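Local coordinates for protein glucuronan lyase A (Trichoderma reesei, PDB 2ZZJ) that binds calcium in a beta-jelly roll fold and probably cleaves beta-1,4-glucuronan within the chain as a polysaccharide lyase, at residues 227-230 with 231-234. Numbering follows the deposited sequence.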
ATOM      1  N   GLY A 227      10.706   7.218  -7.456  1.00 13.53           N
ATOM      2  CA  GLY A 227      11.731   8.135  -7.945  1.00 14.25           C
ATOM      3  C   GLY A 227      12.282   9.014  -6.859  1.00 14.45           C
ATOM      4  O   GLY A 227      12.038   8.783  -5.666  1.00 14.08           O
ATOM      5  N   THR A 228      13.016  10.044  -7.275  1.00 14.63           N
ATOM      6  CA  THR A 228      13.767  10.863  -6.322  1.00 16.11           C
ATOM      7  C   THR A 228      13.222  12.267  -6.159  1.00 16.47           C
ATOM      8  O   THR A 228      13.702  13.011  -5.316  1.00 17.29           O
ATOM      9  CB  THR A 228      15.276  10.925  -6.677  1.00 16.63           C
ATOM     10  OG1 THR A 228      15.436  11.528  -7.947  1.00 16.98           O
ATOM     11  CG2 THR A 228      15.862   9.509  -6.750  1.00 18.43           C
ATOM     12  N   THR A 229      12.204  12.619  -6.945  1.00 15.97           N
ATOM     13  CA  THR A 229      11.530  13.927  -6.804  1.00 16.18           C
ATOM     14  C   THR A 229      10.014  13.727  -6.796  1.00 16.20           C
ATOM     15  O   THR A 229       9.527  12.669  -7.214  1.00 15.55           O
ATOM     16  CB  THR A 229      11.933  14.905  -7.935  1.00 16.18           C
ATOM     17  OG1 THR A 229      11.349  14.511  -9.194  1.00 14.86           O
ATOM     18  CG2 THR A 229      13.472  14.937  -8.086  1.00 17.05           C
ATOM     19  N   PHE A 230       9.279  14.744  -6.343  1.00 15.49           N
ATOM     20  CA  PHE A 230       7.816  14.726  -6.428  1.00 14.47           C
ATOM     21  C   PHE A 230       7.345  14.599  -7.883  1.00 14.22           C
ATOM     22  O   PHE A 230       6.464  13.762  -8.204  1.00 12.36           O
ATOM     23  CB  PHE A 230       7.274  16.037  -5.787  1.00 14.85           C
ATOM     24  CG  PHE A 230       5.769  16.107  -5.707  1.00 14.79           C
ATOM     25  CD1 PHE A 230       5.089  15.752  -4.543  1.00 17.24           C
ATOM     26  CD2 PHE A 230       5.023  16.569  -6.800  1.00 16.66           C
ATOM     27  CE1 PHE A 230       3.668  15.809  -4.490  1.00 13.91           C
ATOM     28  CE2 PHE A 230       3.617  16.662  -6.747  1.00 15.48           C
ATOM     29  CZ  PHE A 230       2.932  16.256  -5.581  1.00 14.36           C
ATOM     30  N   ALA A 231       7.892  15.440  -8.778  1.00 13.12           N
ATOM     31  CA  ALA A 231       7.453  15.407 -10.183  1.00 14.23           C
ATOM     32  C   ALA A 231       7.696  14.029 -10.829  1.00 14.33           C
ATOM     33  O   ALA A 231       6.964  13.649 -11.744  1.00 14.33           O
ATOM     34  CB  ALA A 231       8.140  16.505 -11.021  1.00 14.48           C
ATOM     35  N   ASP A 232       8.738  13.317 -10.390  1.00 13.40           N
ATOM     36  CA  ASP A 232       8.987  11.974 -10.941  1.00 14.59           C
ATOM     37  C   ASP A 232       7.786  11.046 -10.740  1.00 13.85           C
ATOM     38  O   ASP A 232       7.478  10.220 -11.604  1.00 14.31           O
ATOM     39  CB  ASP A 232      10.177  11.305 -10.269  1.00 14.69           C
ATOM     40  CG  ASP A 232      11.481  11.782 -10.789  1.00 18.62           C
ATOM     41  OD1 ASP A 232      11.562  12.143 -11.974  1.00 20.99           O
ATOM     42  OD2 ASP A 232      12.442  11.716 -10.020  1.00 23.98           O
ATOM     43  N   VAL A 233       7.109  11.191  -9.604  1.00 14.31           N
ATOM     44  CA  VAL A 233       6.062  10.217  -9.222  1.00 12.39           C
ATOM     45  C   VAL A 233       4.638  10.733  -9.188  1.00 12.99           C
ATOM     46  O   VAL A 233       3.711   9.958  -9.017  1.00 11.13           O
ATOM     47  CB  VAL A 233       6.373   9.518  -7.872  1.00 12.85           C
ATOM     48  CG1 VAL A 233       7.800   9.023  -7.855  1.00 12.82           C
ATOM     49  CG2 VAL A 233       6.096  10.437  -6.654  1.00 11.62           C
ATOM     50  N   ASP A 234       4.466  12.052  -9.285  1.00 12.62           N
ATOM     51  CA  ASP A 234       3.131  12.656  -9.204  1.00 13.54           C
ATOM     52  C   ASP A 234       2.254  12.213 -10.378  1.00 13.43           C
ATOM     53  O   ASP A 234       2.536  12.536 -11.542  1.00 14.75           O
ATOM     54  CB  ASP A 234       3.281  14.201  -9.186  1.00 14.07           C
ATOM     55  CG  ASP A 234       1.947  14.921  -9.216  1.00 15.71           C
ATOM     56  OD1 ASP A 234       0.900  14.276  -8.984  1.00 16.17           O
ATOM     57  OD2 ASP A 234       1.967  16.148  -9.462  1.00 16.51           O
TER
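Asp232 and Thr229 meet across the first turn of a short helix, and the acid also reaches Thr228. Asp232 CB packs against Thr229 O at 3.4 Å. Asp232 CG sits beside its own backbone N (chi1 -79°), which carries the carboxylate back to the incoming chain, 3.2 Å from Thr229 OG1. At the tip, Asp232 OD2 accepts from Thr228 N at 3.3 Å, on its anti side and 16° out of the carboxylate plane. A weak bond from Thr229 N reaches Asp232 OD2 at 3.2 Å. The amino group of Thr1 also donates to OD2, and its positive charge probably steadies the carboxylate. In return, Thr229 OG1 accepts from Asp232 N at 3.1 Å. With an alanine here, Thr228 N would probably lose its carboxylate acceptor, and Thr1 N would keep only Thr228 OG1 of the two. Just after Thr229, Phe230 O accepts from both Val233 N and Asp234 N, the latter at 2.8 Å. The Phe230 ring meets Trp171 edge-to-face and Asp234 obliquely; Asp234 OD1 accepts from Asp236 N and OD2 from Gln237 NE2. The two Thr229-Asp232 bonds, one weak, make a capping box with Thr229 as N-cap, starting helix 230-233 a short loop after jelly-roll strand 216-227.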